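Local coordinates for uncharacterized protein (Legionella pneumophila subsp. pneumophila, PDB 4WRP), which is a putative effector of unknown molecular function, seen here as the C-terminal, all-helical DUF5617 domain of a longer protein, at residues Val75-Glu81 / Arg96-Leu100; Pro3-Tyr9 / Phe65-His71. All blocks are in the same frame, centred on the assembly; numbering follows the deposited sequence.

Contact 1: Val75-Glu81 / Arg96-Leu100; sequences VDDIVKE and RLDNL
Glu81 and Arg96 join helix 68-83 to the last turn of helix 90-98 by a bidentate salt bridge. The guanidinium group offers its NE side: Arg96 NE donates to Glu81 OE1 at 2.9 Å, and Arg96 NH2 to Glu81 OE2 at 2.8 Å with the straighter N-H...O angle, 165°. Both oxygens are met on their syn side and both lie close to the guanidinium plane, although the carboxylate is twisted 32° against it. The Arg96 chain, bent at its second torsion (chi2 81°), meets the extended Glu81 side chain at about a right angle. Glu81 OE1 also bonds to the hydroxyl of Tyr87, in the connection between the two helices, which gives the carboxylate a second anchor.

Apolar contacts continue from this bridge toward the interior. Ile78 CG1 lies against one face of the guanidinium, toward its rim, 3.6 Å from Arg96 NH2. Ile78 CD1 reaches further, to both leucines, 3.8 Å from Leu97 CD2 and 3.9 Å from Leu100 CD2. Val75, one turn earlier, touches the same Leu100 methyl more loosely, with Val75 CG2 at 4.2 Å from Leu100 CD2. Behind this layer helix 6-21 supplies Trp13 and Phe17 against Leu97.

The contact is therefore graded from a hydrocarbon interior to a charged margin. Ile78 covers a face of the guanidinium while the carboxylate occupies its edge; this partial shielding from water would be expected to strengthen the ion pair, and the two-point grip should limit rotation of the Arg96 head group.

Contact 2: Pro3-Tyr9 / Phe65-His71; sequences PGNFAAY and FHWNRHH
The loop and first helical turn of 3-9 pack against the type I turn Phe65-Asn68 and the start of helix 68-83, with the backbones closest at Phe6 and Trp67, whose CA atoms are 5.9 Å apart. An aromatic cluster of Phe6, Tyr9, His70 and His71 marks this junction of two helix N-termini. Asn5 is the N-cap of helix 6-21, its OD1 accepting from Ala8 N. The Trp67 indole packs flat against this capped start, one face covered by Asn5 C and Phe6 N, the latter over the ring centre. Pro3 CD makes a CH-pi contact over the face of Phe65, 3.8 Å from the ring centroid.

Tyr9 turns its ring edge toward the face of His71, a direction set by chi1 of 176°, which places CG opposite the backbone N; Tyr9 CE1 comes within 3.4 Å of His71 CG. Tyr48 bonds through its hydroxyl to both Tyr9 OH and His71 ND1, tying the pair to helix 34-49. Asn68 ND2 donates to Tyr9 OH at 3.0 Å, nearly straight at 170°. His70 turns an edge to the face of Phe6 in an offset T-shaped pair. At the indole edge, Trp67 NE1 donates to Pro3 O at 2.9 Å, approaching from above the carbonyl plane.

How the contacts relate
Contacts 1 and 2 lie in series along the chain and share helix 68-83: contact 2 joins its beginning and the turn leading into it to the N-terminal end of helix 6-21 and the loop before it, and contact 1 joins its later turns to the end of helix 90-98. Their centres are 15 Å apart, yet they meet through Leu100, whose CD1 lies 3.9 Å from His71 NE2 and 4.0 Å from Phe6 CE2. One leucine thus connects the aliphatic layer of contact 1 with the aromatic cluster of contact 2. Tyr48 of helix 34-49, already part of contact 2, also touches Val75 of contact 1. Together the contacts pack helices 6-21 and 90-98 against helix 68-83, at different levels along it.

Contact 1: Val75-Glu81 / Arg96-Leu100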
ATOM      1  N   VAL A  75       2.722   3.929  -0.932  1.00 24.01           N
ATOM      2  CA  VAL A  75       1.617   4.144  -1.880  1.00 23.60           C
ATOM      3  C   VAL A  75       1.915   5.384  -2.733  1.00 25.42           C
ATOM      4  O   VAL A  75       1.711   5.407  -3.914  1.00 23.04           O
ATOM      5  CB  VAL A  75       0.290   4.207  -1.155  1.00 24.02           C
ATOM      6  CG1 VAL A  75      -0.830   4.614  -2.078  1.00 25.79           C
ATOM      7  CG2 VAL A  75      -0.030   2.824  -0.570  1.00 23.52           C
ATOM      8  N   ASP A  76       2.517   6.387  -2.142  1.00 26.45           N
ATOM      9  CA  ASP A  76       2.944   7.552  -2.924  1.00 27.72           C
ATOM     10  C   ASP A  76       3.974   7.192  -4.019  1.00 27.48           C
ATOM     11  O   ASP A  76       3.897   7.702  -5.146  1.00 25.09           O
ATOM     12  CB  ASP A  76       3.477   8.592  -1.969  1.00 32.15           C
ATOM     13  CG  ASP A  76       3.627   9.916  -2.625  1.00 40.93           C
ATOM     14  OD1 ASP A  76       2.581  10.580  -2.853  1.00 45.79           O
ATOM     15  OD2 ASP A  76       4.790  10.231  -2.975  1.00 45.98           O
ATOM     16  N   ASP A  77       4.907   6.289  -3.710  1.00 27.20           N
ATOM     17  CA  ASP A  77       5.825   5.772  -4.735  1.00 29.84           C
ATOM     18  C   ASP A  77       5.048   4.996  -5.804  1.00 27.35           C
ATOM     19  O   ASP A  77       5.365   5.042  -6.989  1.00 25.72           O
ATOM     20  CB  ASP A  77       6.845   4.810  -4.141  1.00 32.88           C
ATOM     21  CG  ASP A  77       7.864   5.486  -3.229  1.00 38.63           C
ATOM     22  OD1 ASP A  77       8.000   6.733  -3.257  1.00 46.11           O
ATOM     23  OD2 ASP A  77       8.513   4.728  -2.456  1.00 44.79           O
ATOM     24  N   ILE A  78       4.021   4.252  -5.407  1.00 24.76           N
ATOM     25  CA  ILE A  78       3.248   3.531  -6.441  1.00 22.85           C
ATOM     26  C   ILE A  78       2.503   4.533  -7.368  1.00 23.33           C
ATOM     27  O   ILE A  78       2.433   4.374  -8.595  1.00 25.34           O
ATOM     28  CB  ILE A  78       2.331   2.480  -5.781  1.00 22.37           C
ATOM     29  CG1 ILE A  78       3.186   1.415  -5.096  1.00 23.62           C
ATOM     30  CG2 ILE A  78       1.382   1.878  -6.784  1.00 23.20           C
ATOM     31  CD1 ILE A  78       2.398   0.439  -4.224  1.00 24.60           C
ATOM     32  N   VAL A  79       1.909   5.566  -6.806  1.00 24.08           N
ATOM     33  CA  VAL A  79       1.238   6.581  -7.606  1.00 24.95           C
ATOM     34  C   VAL A  79       2.238   7.194  -8.595  1.00 26.36           C
ATOM     35  O   VAL A  79       1.947   7.394  -9.766  1.00 25.87           O
ATOM     36  CB  VAL A  79       0.615   7.649  -6.728  1.00 26.54           C
ATOM     37  CG1 VAL A  79       0.169   8.864  -7.552  1.00 26.82           C
ATOM     38  CG2 VAL A  79      -0.553   7.038  -5.944  1.00 25.52           C
ATOM     39  N   LYS A  80       3.438   7.432  -8.142  1.00 25.47           N
ATOM     40  CA  LYS A  80       4.453   7.880  -9.074  1.00 28.70           C
ATOM     41  C   LYS A  80       4.748   6.849 -10.180  1.00 28.77           C
ATOM     42  O   LYS A  80       4.958   7.219 -11.311  1.00 28.30           O
ATOM     43  CB  LYS A  80       5.701   8.198  -8.320  1.00 33.60           C
ATOM     44  CG  LYS A  80       6.623   9.128  -9.072  1.00 43.19           C
ATOM     45  CD  LYS A  80       7.642   9.747  -8.120  1.00 54.16           C
ATOM     46  CE  LYS A  80       9.058   9.717  -8.701  1.00 66.98           C
ATOM     47  NZ  LYS A  80      10.089   9.518  -7.631  1.00 77.14           N
ATOM     48  N   GLU A  81       4.756   5.559  -9.848  1.00 25.68           N
ATOM     49  CA  GLU A  81       4.930   4.529 -10.841  1.00 26.53           C
ATOM     50  C   GLU A  81       3.811   4.525 -11.875  1.00 25.47           C
ATOM     51  O   GLU A  81       4.054   4.218 -13.065  1.00 25.13           O
ATOM     52  CB  GLU A  81       5.036   3.117 -10.176  1.00 27.65           C
ATOM     53  CG  GLU A  81       6.319   2.876  -9.381  1.00 29.23           C
ATOM     54  CD  GLU A  81       6.210   1.570  -8.523  1.00 33.70           C
ATOM     55  OE1 GLU A  81       5.224   0.763  -8.648  1.00 28.23           O
ATOM     56  OE2 GLU A  81       7.104   1.390  -7.667  1.00 34.73           O
ATOM     57  N   ARG A  96       0.733  -5.191  -7.592  1.00 23.56           N
ATOM     58  CA  ARG A  96       1.730  -4.357  -6.923  1.00 23.49           C
ATOM     59  C   ARG A  96       1.223  -3.966  -5.544  1.00 23.33           C
ATOM     60  O   ARG A  96       1.951  -4.081  -4.559  1.00 23.63           O
ATOM     61  CB  ARG A  96       2.062  -3.114  -7.769  1.00 23.01           C
ATOM     62  CG  ARG A  96       2.995  -2.108  -7.088  1.00 24.70           C
ATOM     63  CD  ARG A  96       4.497  -2.493  -7.162  1.00 27.35           C
ATOM     64  NE  ARG A  96       5.346  -1.368  -6.740  1.00 30.11           N
ATOM     65  CZ  ARG A  96       5.826  -1.115  -5.514  1.00 30.48           C
ATOM     66  NH1 ARG A  96       5.678  -1.933  -4.468  1.00 29.86           N
ATOM     67  NH2 ARG A  96       6.512   0.009  -5.330  1.00 31.23           N
ATOM     68  N   LEU A  97      -0.040  -3.517  -5.457  1.00 24.03           N
ATOM     69  CA  LEU A  97      -0.606  -3.088  -4.185  1.00 23.18           C
ATOM     70  C   LEU A  97      -0.705  -4.243  -3.226  1.00 24.41           C
ATOM     71  O   LEU A  97      -0.379  -4.131  -2.023  1.00 25.95           O
ATOM     72  CB  LEU A  97      -1.956  -2.412  -4.367  1.00 22.94           C
ATOM     73  CG  LEU A  97      -1.900  -1.099  -5.116  1.00 22.06           C
ATOM     74  CD1 LEU A  97      -3.272  -0.741  -5.650  1.00 23.00           C
ATOM     75  CD2 LEU A  97      -1.381   0.024  -4.216  1.00 23.16           C
ATOM     76  N   ASP A  98      -1.046  -5.380  -3.764  1.00 25.11           N
ATOM     77  CA  ASP A  98      -1.261  -6.567  -2.939  1.00 27.97           C
ATOM     78  C   ASP A  98      -0.001  -6.914  -2.200  1.00 27.12           C
ATOM     79  O   ASP A  98      -0.018  -7.135  -1.008  1.00 27.43           O
ATOM     80  CB  ASP A  98      -1.625  -7.730  -3.844  1.00 32.00           C
ATOM     81  CG  ASP A  98      -2.614  -8.651  -3.237  1.00 41.39           C
ATOM     82  OD1 ASP A  98      -2.865  -8.539  -2.010  1.00 44.52           O
ATOM     83  OD2 ASP A  98      -3.128  -9.517  -4.009  1.00 43.19           O
ATOM     84  N   ASN A  99       1.121  -6.841  -2.919  1.00 25.87           N
ATOM     85  CA  ASN A  99       2.401  -7.342  -2.450  1.00 27.12           C
ATOM     86  C   ASN A  99       3.368  -6.281  -1.902  1.00 28.28           C
ATOM     87  O   ASN A  99       4.572  -6.562  -1.753  1.00 28.88           O
ATOM     88  CB  ASN A  99       3.035  -8.050  -3.646  1.00 28.11           C
ATOM     89  CG  ASN A  99       2.275  -9.315  -4.003  1.00 28.42           C
ATOM     90  OD1 ASN A  99       2.168 -10.200  -3.183  1.00 31.32           O
ATOM     91  ND2 ASN A  99       1.764  -9.400  -5.197  1.00 28.63           N
ATOM     92  N   LEU A 100       2.876  -5.086  -1.603  1.00 25.29           N
ATOM     93  CA  LEU A 100       3.781  -3.991  -1.275  1.00 28.03           C
ATOM     94  C   LEU A 100       4.438  -4.197   0.085  1.00 28.42           C
ATOM     95  O   LEU A 100       5.470  -3.594   0.356  1.00 28.92           O
ATOM     96  CB  LEU A 100       3.111  -2.610  -1.377  1.00 27.65           C
ATOM     97  CG  LEU A 100       2.063  -2.238  -0.350  1.00 26.80           C
ATOM     98  CD1 LEU A 100       2.711  -1.827   0.961  1.00 27.50           C
ATOM     99  CD2 LEU A 100       1.180  -1.134  -0.891  1.00 26.75           C
TER

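Contact 2: Pro3-Tyr9 / Phe65-His71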
ATOM      1  N   PRO A   3      -3.168  -2.993  14.428  1.00 34.71           N
ATOM      2  CA  PRO A   3      -2.144  -3.770  13.743  1.00 34.76           C
ATOM      3  C   PRO A   3      -0.729  -3.623  14.384  1.00 35.24           C
ATOM      4  O   PRO A   3      -0.263  -2.512  14.642  1.00 33.27           O
ATOM      5  CB  PRO A   3      -2.186  -3.234  12.318  1.00 33.54           C
ATOM      6  CG  PRO A   3      -2.740  -1.855  12.417  1.00 34.66           C
ATOM      7  CD  PRO A   3      -3.735  -1.951  13.551  1.00 35.40           C
ATOM      8  N   GLY A   4      -0.103  -4.777  14.653  1.00 34.57           N
ATOM      9  CA  GLY A   4       1.126  -4.901  15.413  1.00 33.63           C
ATOM     10  C   GLY A   4       2.386  -4.984  14.613  1.00 32.53           C
ATOM     11  O   GLY A   4       3.446  -5.162  15.190  1.00 33.42           O
ATOM     12  N   ASN A   5       2.293  -4.802  13.289  1.00 31.32           N
ATOM     13  CA  ASN A   5       3.447  -4.775  12.357  1.00 30.83           C
ATOM     14  C   ASN A   5       2.924  -4.244  11.018  1.00 29.87           C
ATOM     15  O   ASN A   5       1.693  -4.125  10.807  1.00 27.70           O
ATOM     16  CB  ASN A   5       4.100  -6.178  12.187  1.00 31.13           C
ATOM     17  CG  ASN A   5       3.064  -7.260  11.870  1.00 33.35           C
ATOM     18  OD1 ASN A   5       2.469  -7.259  10.798  1.00 31.71           O
ATOM     19  ND2 ASN A   5       2.795  -8.129  12.834  1.00 35.87           N
ATOM     20  N   PHE A   6       3.859  -3.954  10.126  1.00 28.27           N
ATOM     21  CA  PHE A   6       3.540  -3.332   8.878  1.00 28.47           C
ATOM     22  C   PHE A   6       2.653  -4.217   7.987  1.00 26.63           C
ATOM     23  O   PHE A   6       1.703  -3.726   7.357  1.00 26.07           O
ATOM     24  CB  PHE A   6       4.823  -2.919   8.190  1.00 29.14           C
ATOM     25  CG  PHE A   6       4.601  -2.149   6.950  1.00 30.02           C
ATOM     26  CD1 PHE A   6       4.240  -0.811   7.014  1.00 31.15           C
ATOM     27  CD2 PHE A   6       4.757  -2.732   5.723  1.00 29.80           C
ATOM     28  CE1 PHE A   6       4.058  -0.081   5.839  1.00 31.55           C
ATOM     29  CE2 PHE A   6       4.566  -2.003   4.549  1.00 31.26           C
ATOM     30  CZ  PHE A   6       4.208  -0.681   4.609  1.00 29.97           C
ATOM     31  N   ALA A   7       2.920  -5.509   7.954  1.00 26.76           N
ATOM     32  CA  ALA A   7       2.082  -6.414   7.131  1.00 26.02           C
ATOM     33  C   ALA A   7       0.646  -6.453   7.639  1.00 25.84           C
ATOM     34  O   ALA A   7      -0.282  -6.488   6.865  1.00 26.56           O
ATOM     35  CB  ALA A   7       2.694  -7.823   7.069  1.00 28.36           C
ATOM     36  N   ALA A   8       0.455  -6.430   8.949  1.00 27.36           N
ATOM     37  CA  ALA A   8      -0.904  -6.407   9.525  1.00 27.39           C
ATOM     38  C   ALA A   8      -1.616  -5.102   9.199  1.00 27.44           C
ATOM     39  O   ALA A   8      -2.821  -5.122   8.879  1.00 26.47           O
ATOM     40  CB  ALA A   8      -0.880  -6.629  11.021  1.00 28.85           C
ATOM     41  N   TYR A   9      -0.898  -3.972   9.240  1.00 25.32           N
ATOM     42  CA  TYR A   9      -1.509  -2.708   8.767  1.00 25.23           C
ATOM     43  C   TYR A   9      -1.939  -2.827   7.271  1.00 24.77           C
ATOM     44  O   TYR A   9      -3.009  -2.394   6.881  1.00 23.49           O
ATOM     45  CB  TYR A   9      -0.575  -1.511   8.974  1.00 25.19           C
ATOM     46  CG  TYR A   9      -1.173  -0.256   8.396  1.00 25.34           C
ATOM     47  CD1 TYR A   9      -1.024   0.052   7.051  1.00 25.35           C
ATOM     48  CD2 TYR A   9      -1.900   0.635   9.191  1.00 29.39           C
ATOM     49  CE1 TYR A   9      -1.591   1.192   6.502  1.00 25.85           C
ATOM     50  CE2 TYR A   9      -2.475   1.796   8.647  1.00 29.32           C
ATOM     51  CZ  TYR A   9      -2.312   2.063   7.302  1.00 27.95           C
ATOM     52  OH  TYR A   9      -2.852   3.175   6.736  1.00 27.28           O
ATOM     53  N   PHE A  65      -2.843   5.072  12.873  1.00 33.27           N
ATOM     54  CA  PHE A  65      -1.941   3.995  13.216  1.00 33.77           C
ATOM     55  C   PHE A  65      -0.471   4.351  12.893  1.00 33.64           C
ATOM     56  O   PHE A  65      -0.157   5.130  11.960  1.00 31.36           O
ATOM     57  CB  PHE A  65      -2.341   2.664  12.564  1.00 33.42           C
ATOM     58  CG  PHE A  65      -3.699   2.138  12.976  1.00 34.16           C
ATOM     59  CD1 PHE A  65      -4.267   2.431  14.224  1.00 37.51           C
ATOM     60  CD2 PHE A  65      -4.397   1.309  12.120  1.00 33.79           C
ATOM     61  CE1 PHE A  65      -5.504   1.901  14.592  1.00 39.28           C
ATOM     62  CE2 PHE A  65      -5.627   0.780  12.490  1.00 35.78           C
ATOM     63  CZ  PHE A  65      -6.180   1.065  13.728  1.00 36.64           C
ATOM     64  N   HIS A  66       0.427   3.786  13.696  1.00 32.44           N
ATOM     65  CA  HIS A  66       1.855   4.061  13.568  1.00 31.37           C
ATOM     66  C   HIS A  66       2.375   3.794  12.146  1.00 29.51           C
ATOM     67  O   HIS A  66       3.174   4.539  11.612  1.00 28.35           O
ATOM     68  CB  HIS A  66       2.592   3.167  14.517  1.00 31.14           C
ATOM     69  CG  HIS A  66       4.063   3.312  14.444  1.00 30.72           C
ATOM     70  ND1 HIS A  66       4.709   4.467  14.835  1.00 32.42           N
ATOM     71  CD2 HIS A  66       5.020   2.455  14.036  1.00 30.20           C
ATOM     72  CE1 HIS A  66       6.007   4.299  14.689  1.00 32.63           C
ATOM     73  NE2 HIS A  66       6.219   3.088  14.216  1.00 31.36           N
ATOM     74  N   TRP A  67       1.882   2.715  11.549  1.00 27.14           N
ATOM     75  CA  TRP A  67       2.350   2.262  10.262  1.00 26.44           C
ATOM     76  C   TRP A  67       1.907   3.101   9.096  1.00 26.18           C
ATOM     77  O   TRP A  67       2.421   2.928   8.004  1.00 26.91           O
ATOM     78  CB  TRP A  67       1.869   0.848  10.027  1.00 27.71           C
ATOM     79  CG  TRP A  67       2.125   0.003  11.194  1.00 30.65           C
ATOM     80  CD1 TRP A  67       1.209  -0.476  12.086  1.00 34.33           C
ATOM     81  CD2 TRP A  67       3.389  -0.433  11.633  1.00 31.14           C
ATOM     82  NE1 TRP A  67       1.836  -1.213  13.045  1.00 33.89           N
ATOM     83  CE2 TRP A  67       3.183  -1.214  12.777  1.00 32.98           C
ATOM     84  CE3 TRP A  67       4.694  -0.272  11.137  1.00 31.29           C
ATOM     85  CZ2 TRP A  67       4.231  -1.810  13.458  1.00 32.11           C
ATOM     86  CZ3 TRP A  67       5.713  -0.847  11.795  1.00 30.63           C
ATOM     87  CH2 TRP A  67       5.487  -1.609  12.958  1.00 32.12           C
ATOM     88  N   ASN A  68       0.935   3.973   9.318  1.00 25.91           N
ATOM     89  CA  ASN A  68       0.360   4.757   8.253  1.00 27.53           C
ATOM     90  C   ASN A  68       1.391   5.591   7.518  1.00 27.91           C
ATOM     91  O   ASN A  68       1.377   5.659   6.305  1.00 25.52           O
ATOM     92  CB  ASN A  68      -0.755   5.658   8.767  1.00 27.79           C
ATOM     93  CG  ASN A  68      -1.289   6.581   7.704  1.00 28.64           C
ATOM     94  OD1 ASN A  68      -0.951   7.758   7.657  1.00 28.92           O
ATOM     95  ND2 ASN A  68      -2.157   6.064   6.869  1.00 27.23           N
ATOM     96  N   ARG A  69       2.278   6.214   8.256  1.00 29.17           N
ATOM     97  CA  ARG A  69       3.217   7.109   7.651  1.00 31.81           C
ATOM     98  C   ARG A  69       4.064   6.416   6.589  1.00 31.21           C
ATOM     99  O   ARG A  69       4.175   6.906   5.467  1.00 30.29           O
ATOM    100  CB  ARG A  69       4.107   7.754   8.698  1.00 36.43           C
ATOM    101  CG  ARG A  69       4.985   8.809   8.069  1.00 44.55           C
ATOM    102  CD  ARG A  69       5.809   9.452   9.152  1.00 53.34           C
ATOM    103  NE  ARG A  69       7.125   9.870   8.672  1.00 60.28           N
ATOM    104  CZ  ARG A  69       7.626  11.094   8.807  1.00 62.12           C
ATOM    105  NH1 ARG A  69       8.849  11.356   8.358  1.00 64.81           N
ATOM    106  NH2 ARG A  69       6.927  12.042   9.416  1.00 64.78           N
ATOM    107  N   HIS A  70       4.651   5.271   6.917  1.00 29.40           N
ATOM    108  CA  HIS A  70       5.480   4.615   5.965  1.00 29.91           C
ATOM    109  C   HIS A  70       4.615   3.994   4.853  1.00 26.92           C
ATOM    110  O   HIS A  70       5.021   3.944   3.706  1.00 24.72           O
ATOM    111  CB  HIS A  70       6.277   3.509   6.606  1.00 32.53           C
ATOM    112  CG  HIS A  70       7.173   2.806   5.650  1.00 37.39           C
ATOM    113  ND1 HIS A  70       8.309   3.393   5.133  1.00 42.51           N
ATOM    114  CD2 HIS A  70       7.097   1.576   5.098  1.00 40.47           C
ATOM    115  CE1 HIS A  70       8.911   2.540   4.325  1.00 41.88           C
ATOM    116  NE2 HIS A  70       8.182   1.440   4.269  1.00 44.29           N
ATOM    117  N   HIS A  71       3.414   3.545   5.201  1.00 25.65           N
ATOM    118  CA  HIS A  71       2.555   2.918   4.195  1.00 23.56           C
ATOM    119  C   HIS A  71       2.131   3.926   3.132  1.00 23.20           C
ATOM    120  O   HIS A  71       2.199   3.647   1.952  1.00 22.44           O
ATOM    121  CB  HIS A  71       1.373   2.296   4.848  1.00 24.22           C
ATOM    122  CG  HIS A  71       0.603   1.401   3.946  1.00 24.16           C
ATOM    123  ND1 HIS A  71      -0.419   1.867   3.158  1.00 26.05           N
ATOM    124  CD2 HIS A  71       0.678   0.070   3.712  1.00 25.82           C
ATOM    125  CE1 HIS A  71      -0.925   0.874   2.453  1.00 25.40           C
ATOM    126  NE2 HIS A  71      -0.289  -0.231   2.785  1.00 25.37           N
TER